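Local coordinates for putative polysaccharide biosynthesis protein with aminopeptidase-like domain (Clostridium acetobutylicum, PDB 3K9T) that binds one zinc ion per subunit, probably takes part in making modified polysaccharides, and is not expected to have peptidase activity despite its aminopeptidase-like region, at residues 69-74 and 97-102; 90-95 and 124-129. One frame throughout, in Å; residues are numbered along the deposited sequence.

Interaction 1. Residues 69-74 and 97-102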
loop_
_atom_site.group_PDB
_atom_site.type_symbol
_atom_site.label_atom_id
_atom_site.label_comp_id
_atom_site.label_asym_id
_atom_site.label_seq_id
_atom_site.Cartn_x
_atom_site.Cartn_y
_atom_site.Cartn_z
ATOM N N LYS A 69 24.327 -28.223 -32.692
ATOM C CA LYS A 69 25.542 -28.974 -32.955
ATOM C C LYS A 69 26.526 -28.720 -31.828
ATOM O O LYS A 69 26.455 -27.711 -31.113
ATOM C CB LYS A 69 26.187 -28.574 -34.280
ATOM C CG LYS A 69 25.360 -29.004 -35.481
ATOM C CD LYS A 69 26.051 -28.836 -36.835
ATOM C CE LYS A 69 25.112 -29.313 -37.944
ATOM N NZ LYS A 69 25.741 -30.333 -38.822
ATOM N N GLU A 70 27.445 -29.664 -31.668
ATOM C CA GLU A 70 28.446 -29.555 -30.650
ATOM C C GLU A 70 29.637 -28.814 -31.215
ATOM O O GLU A 70 30.067 -29.085 -32.344
ATOM C CB GLU A 70 28.852 -30.954 -30.155
ATOM C CG GLU A 70 29.979 -30.898 -29.141
ATOM C CD GLU A 70 30.342 -32.233 -28.555
ATOM O OE1 GLU A 70 29.483 -33.155 -28.483
ATOM O OE2 GLU A 70 31.507 -32.334 -28.130
ATOM N N TRP A 71 30.184 -27.911 -30.408
ATOM C CA TRP A 71 31.342 -27.090 -30.788
ATOM C C TRP A 71 32.542 -27.444 -29.922
ATOM O O TRP A 71 32.401 -27.657 -28.700
ATOM C CB TRP A 71 31.020 -25.597 -30.613
ATOM C CG TRP A 71 32.100 -24.662 -31.060
ATOM C CD1 TRP A 71 32.519 -24.457 -32.344
ATOM C CD2 TRP A 71 32.901 -23.809 -30.240
ATOM N NE1 TRP A 71 33.531 -23.529 -32.374
ATOM C CE2 TRP A 71 33.782 -23.113 -31.093
ATOM C CE3 TRP A 71 32.959 -23.556 -28.866
ATOM C CZ2 TRP A 71 34.709 -22.186 -30.617
ATOM C CZ3 TRP A 71 33.872 -22.615 -28.393
ATOM C CH2 TRP A 71 34.730 -21.941 -29.268
ATOM N N ASN A 72 33.717 -27.486 -30.558
ATOM C CA ASN A 72 34.983 -27.731 -29.866
ATOM C C ASN A 72 36.100 -26.903 -30.462
ATOM O O ASN A 72 35.998 -26.499 -31.614
ATOM C CB ASN A 72 35.340 -29.202 -29.907
ATOM C CG ASN A 72 34.578 -29.985 -28.876
ATOM O OD1 ASN A 72 34.845 -29.864 -27.664
ATOM N ND2 ASN A 72 33.592 -30.768 -29.332
ATOM N N ILE A 73 37.160 -26.652 -29.693
ATOM C CA ILE A 73 38.249 -25.821 -30.189
ATOM C C ILE A 73 39.568 -26.297 -29.608
ATOM O O ILE A 73 39.654 -26.538 -28.415
ATOM C CB ILE A 73 37.966 -24.296 -29.902
ATOM C CG1 ILE A 73 39.075 -23.380 -30.451
ATOM C CG2 ILE A 73 37.747 -24.035 -28.409
ATOM C CD1 ILE A 73 38.601 -21.936 -30.749
ATOM N N LYS A 74 40.569 -26.468 -30.485
ATOM C CA LYS A 74 41.941 -26.840 -30.128
ATOM C C LYS A 74 42.849 -25.598 -30.045
ATOM O O LYS A 74 43.624 -25.426 -29.111
ATOM C CB LYS A 74 42.516 -27.806 -31.172
ATOM C CG LYS A 74 41.864 -29.185 -31.173
ATOM C CD LYS A 74 42.309 -30.049 -32.367
ATOM C CE LYS A 74 41.270 -31.156 -32.670
ATOM N NZ LYS A 74 39.934 -30.632 -33.151
HETATM N N MSE A 97 35.399 -15.899 -30.685
HETATM C CA MSE A 97 33.949 -15.837 -30.598
HETATM C C MSE A 97 33.422 -17.278 -30.468
HETATM O O MSE A 97 33.733 -18.147 -31.285
HETATM C CB MSE A 97 33.398 -15.134 -31.832
HETATM C CG MSE A 97 31.869 -15.016 -31.896
HETATM SE SE MSE A 97 31.317 -14.456 -33.679
HETATM C CE MSE A 97 31.859 -12.582 -33.528
ATOM N N SER A 98 32.645 -17.530 -29.416
ATOM C CA SER A 98 32.203 -18.881 -29.110
ATOM C C SER A 98 31.360 -19.382 -30.269
ATOM O O SER A 98 30.524 -18.653 -30.778
ATOM C CB SER A 98 31.409 -18.920 -27.803
ATOM O OG SER A 98 31.289 -20.240 -27.299
ATOM N N TYR A 99 31.591 -20.634 -30.643
ATOM C CA TYR A 99 30.956 -21.300 -31.775
ATOM C C TYR A 99 31.558 -20.874 -33.117
ATOM O O TYR A 99 30.947 -21.117 -34.160
ATOM C CB TYR A 99 29.405 -21.209 -31.747
ATOM C CG TYR A 99 28.733 -22.430 -31.127
ATOM C CD1 TYR A 99 29.012 -22.811 -29.811
ATOM C CD2 TYR A 99 27.836 -23.209 -31.848
ATOM C CE1 TYR A 99 28.406 -23.920 -29.226
ATOM C CE2 TYR A 99 27.233 -24.361 -31.261
ATOM C CZ TYR A 99 27.529 -24.708 -29.954
ATOM O OH TYR A 99 26.937 -25.806 -29.345
ATOM N N SER A 100 32.765 -20.299 -33.107
ATOM C CA SER A 100 33.417 -19.900 -34.359
ATOM C C SER A 100 33.636 -21.098 -35.290
ATOM O O SER A 100 34.230 -22.109 -34.903
ATOM C CB SER A 100 34.773 -19.191 -34.132
ATOM O OG SER A 100 34.622 -17.811 -33.799
ATOM N N VAL A 101 33.149 -20.966 -36.518
ATOM C CA VAL A 101 33.400 -21.958 -37.575
ATOM C C VAL A 101 34.921 -22.062 -37.808
ATOM O O VAL A 101 35.636 -21.116 -37.559
ATOM C CB VAL A 101 32.628 -21.573 -38.857
ATOM C CG1 VAL A 101 31.113 -21.635 -38.584
ATOM C CG2 VAL A 101 33.023 -20.172 -39.325
ATOM N N PRO A 102 35.436 -23.234 -38.209
ATOM C CA PRO A 102 36.883 -23.302 -38.424
ATOM C C PRO A 102 37.339 -22.444 -39.616
ATOM O O PRO A 102 36.613 -22.353 -40.602
ATOM C CB PRO A 102 37.133 -24.781 -38.722
ATOM C CG PRO A 102 35.815 -25.328 -39.109
ATOM C CD PRO A 102 34.784 -24.535 -38.407
#
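Tyr99 and Trp71 each give a side-chain hydrogen bond to the other segment's backbone. Tyr99 OH donates to Lys69 O over 2.6 Å, meeting the carbonyl almost head-on (C=O...O angle 164°), and it also bonds Thr34. Trp71 NE1 donates to Ser100 O at 3.0 Å; the N-H lies above that carbonyl's plane, and Ser160 OG bonds the same oxygen. Trp71 has its CG anti to the backbone N (chi1 -176°), and its indole lies against the type II turn Met97 to Ser100. Ser100 OG donates to Met97 O (2.7 Å), a side-chain hydrogen bond across the turn.

Tyr99 N sits over the centre of the indole, and Tyr99 CA stands 3.3 Å above the centroid of its five-membered ring. In return, Trp71 CB rests on the phenol face, 3.4 Å from Tyr99 CE1. The two side chains run antiparallel past one another, and the five-membered ring of Trp71 makes an offset stack with the Tyr99 ring, planes 27° apart. At the six-membered end, Trp71 CZ3 touches Ser98 OG (3.7 Å), a hydroxyl bonded to Ser32.

The phenol thus covers the CB of Trp71 and the indole the backbone of Tyr99, while their polar ends satisfy main-chain carbonyls, joining the turn to strand 70-79 without a direct backbone-to-backbone bond.

Interaction 2. Residues 90-95 and 124-129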
loop_
_atom_site.group_PDB
_atom_site.type_symbol
_atom_site.label_atom_id
_atom_site.label_comp_id
_atom_site.label_asym_id
_atom_site.label_seq_id
_atom_site.Cartn_x
_atom_site.Cartn_y
_atom_site.Cartn_z
ATOM N N LYS A 90 45.421 -19.335 -26.643
ATOM C CA LYS A 90 46.103 -19.900 -25.490
ATOM C C LYS A 90 46.351 -18.866 -24.392
ATOM O O LYS A 90 46.503 -19.235 -23.251
ATOM C CB LYS A 90 47.428 -20.558 -25.915
ATOM C CG LYS A 90 47.236 -21.761 -26.836
ATOM C CD LYS A 90 48.565 -22.400 -27.277
ATOM N N GLU A 91 46.407 -17.577 -24.721
ATOM C CA GLU A 91 46.549 -16.539 -23.694
ATOM C C GLU A 91 45.220 -16.180 -23.015
ATOM O O GLU A 91 45.201 -15.835 -21.835
ATOM C CB GLU A 91 47.141 -15.271 -24.279
ATOM C CG GLU A 91 48.570 -15.412 -24.782
ATOM C CD GLU A 91 49.147 -14.078 -25.264
ATOM O OE1 GLU A 91 48.433 -13.035 -25.143
ATOM O OE2 GLU A 91 50.313 -14.088 -25.745
ATOM N N ASN A 92 44.128 -16.206 -23.768
ATOM C CA ASN A 92 42.808 -15.900 -23.227
ATOM C C ASN A 92 41.753 -16.489 -24.164
ATOM O O ASN A 92 41.762 -16.183 -25.345
ATOM C CB ASN A 92 42.627 -14.384 -23.071
ATOM C CG ASN A 92 41.531 -14.024 -22.074
ATOM O OD1 ASN A 92 40.464 -14.652 -22.031
ATOM N ND2 ASN A 92 41.796 -13.015 -21.248
ATOM N N ASN A 93 40.857 -17.338 -23.662
ATOM C CA ASN A 93 39.878 -17.963 -24.570
ATOM C C ASN A 93 38.758 -16.983 -24.981
ATOM O O ASN A 93 37.914 -17.289 -25.831
ATOM C CB ASN A 93 39.374 -19.327 -24.061
ATOM C CG ASN A 93 38.715 -19.253 -22.693
ATOM O OD1 ASN A 93 38.016 -18.274 -22.366
ATOM N ND2 ASN A 93 38.898 -20.315 -21.892
ATOM N N LEU A 94 38.776 -15.791 -24.387
ATOM C CA LEU A 94 37.837 -14.749 -24.786
ATOM C C LEU A 94 38.219 -14.151 -26.165
ATOM O O LEU A 94 37.375 -13.529 -26.821
ATOM C CB LEU A 94 37.705 -13.672 -23.704
ATOM C CG LEU A 94 37.144 -14.030 -22.309
ATOM C CD1 LEU A 94 36.917 -12.727 -21.497
ATOM C CD2 LEU A 94 35.841 -14.853 -22.362
ATOM N N HIS A 95 39.469 -14.381 -26.603
ATOM C CA HIS A 95 39.940 -13.989 -27.942
ATOM C C HIS A 95 39.167 -14.625 -29.119
ATOM O O HIS A 95 39.274 -14.119 -30.228
ATOM C CB HIS A 95 41.432 -14.290 -28.152
ATOM C CG HIS A 95 42.354 -13.378 -27.413
ATOM N ND1 HIS A 95 42.306 -12.010 -27.543
ATOM C CD2 HIS A 95 43.367 -13.636 -26.551
ATOM C CE1 HIS A 95 43.227 -11.460 -26.767
ATOM N NE2 HIS A 95 43.900 -12.425 -26.168
ATOM N N ASP A 124 41.569 -1.549 -22.813
ATOM C CA ASP A 124 42.313 -2.653 -22.245
ATOM C C ASP A 124 41.467 -3.941 -22.054
ATOM O O ASP A 124 41.938 -4.896 -21.446
ATOM C CB ASP A 124 42.817 -2.195 -20.883
ATOM C CG ASP A 124 41.652 -1.647 -19.947
ATOM O OD1 ASP A 124 40.636 -1.029 -20.426
ATOM O OD2 ASP A 124 41.790 -1.817 -18.702
ATOM N N ARG A 125 40.231 -3.971 -22.549
ATOM C CA ARG A 125 39.365 -5.125 -22.317
ATOM C C ARG A 125 39.171 -5.958 -23.545
ATOM O O ARG A 125 39.136 -5.440 -24.646
ATOM C CB ARG A 125 38.002 -4.662 -21.787
ATOM C CG ARG A 125 38.118 -4.045 -20.385
ATOM C CD ARG A 125 36.808 -3.667 -19.824
ATOM N NE ARG A 125 36.927 -2.942 -18.553
ATOM C CZ ARG A 125 35.893 -2.393 -17.915
ATOM N NH1 ARG A 125 34.676 -2.502 -18.423
ATOM N NH2 ARG A 125 36.064 -1.735 -16.767
ATOM N N ILE A 126 39.068 -7.272 -23.352
ATOM C CA ILE A 126 38.752 -8.180 -24.446
ATOM C C ILE A 126 37.244 -8.438 -24.366
ATOM O O ILE A 126 36.726 -8.855 -23.346
ATOM C CB ILE A 126 39.550 -9.491 -24.370
ATOM C CG1 ILE A 126 41.059 -9.203 -24.303
ATOM C CG2 ILE A 126 39.221 -10.396 -25.588
ATOM C CD1 ILE A 126 41.928 -10.421 -23.850
ATOM N N PRO A 127 36.518 -8.143 -25.435
ATOM C CA PRO A 127 35.108 -8.466 -25.345
ATOM C C PRO A 127 34.817 -9.963 -25.537
ATOM O O PRO A 127 35.484 -10.619 -26.329
ATOM C CB PRO A 127 34.483 -7.643 -26.476
ATOM C CG PRO A 127 35.572 -7.396 -27.447
ATOM C CD PRO A 127 36.875 -7.470 -26.692
ATOM N N TYR A 128 33.827 -10.464 -24.799
ATOM C CA TYR A 128 33.292 -11.824 -24.956
ATOM C C TYR A 128 32.135 -11.834 -25.945
ATOM O O TYR A 128 31.141 -11.161 -25.752
ATOM C CB TYR A 128 32.840 -12.380 -23.594
ATOM C CG TYR A 128 32.016 -13.656 -23.621
ATOM C CD1 TYR A 128 32.497 -14.832 -24.204
ATOM C CD2 TYR A 128 30.778 -13.685 -23.020
ATOM C CE1 TYR A 128 31.720 -15.995 -24.223
ATOM C CE2 TYR A 128 29.989 -14.837 -23.023
ATOM C CZ TYR A 128 30.456 -15.979 -23.632
ATOM O OH TYR A 128 29.645 -17.083 -23.557
ATOM N N LEU A 129 32.282 -12.588 -27.022
ATOM C CA LEU A 129 31.230 -12.702 -28.034
ATOM C C LEU A 129 30.936 -14.178 -28.324
ATOM O O LEU A 129 31.792 -15.050 -28.147
ATOM C CB LEU A 129 31.615 -11.955 -29.329
ATOM C CG LEU A 129 31.793 -10.436 -29.212
ATOM C CD1 LEU A 129 32.577 -9.859 -30.368
ATOM C CD2 LEU A 129 30.446 -9.802 -29.114
HETATM O O HOH W 1 34.729 -13.932 -27.345
#
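Ile126 pushes its side chain between Asn92, Leu94 and His95, its two branches doing different work. CG1 stands anti to the carbonyl carbon (chi1 -55°), and from it CD1 runs on to His95 CE1, 3.4 Å away, with the two side chains crossing obliquely. The same methyl meets Asn92 tip to tip, 3.7 Å from ND2. The other branch, CG2, lies against the Leu94 backbone, 3.8 Å from Leu94 O.

Asn92 has its CG anti to the backbone N (chi1 -159°), and OD1 accepts from Leu94 N at 3.1 Å, an Asx turn that leads into the short 3-10 segment 93-95. The His95 ring is held through ND1 by Ser140 O. Leu94 crosses Tyr128 at about a right angle, its CD2 3.8 Å from Tyr128 CD1. Beyond that, the Tyr128 ring meets the zinc ligands His190 and His325, the latter edge-to-face.

No direct hydrogen bond joins the segments; a water does, accepting from Leu129 N (2.8 Å) and lying 2.7 Å from Leu94 O, to which it can donate, though other acceptors compete for its protons. The contact is therefore mainly apolar, with one water bridging the two backbones, and it backs Tyr128, a second-shell residue packed against two zinc-site histidines.

How the interactions relate
Both contacts lie within the insert region, 57-165, their centres 15 Å apart and on the same side of the chain's centre. Their segments alternate along the sequence: 69-74, 90-95, 97-102, then 124-129. Segments 90-95 and 97-102 share the loop between strands 85-88 and 103-108, the outermost strands of the antiparallel four-stranded sheet to which 70-79 belongs. The contacts meet directly: Ser98 N lies 2.9 Å from Leu129 O, probably hydrogen-bonded. The loop is thus attached to its own sheet in interaction 1 and to the 124-129 segment in interaction 2, giving a continuous packed path from the insert's sheet to the edge of the zinc site.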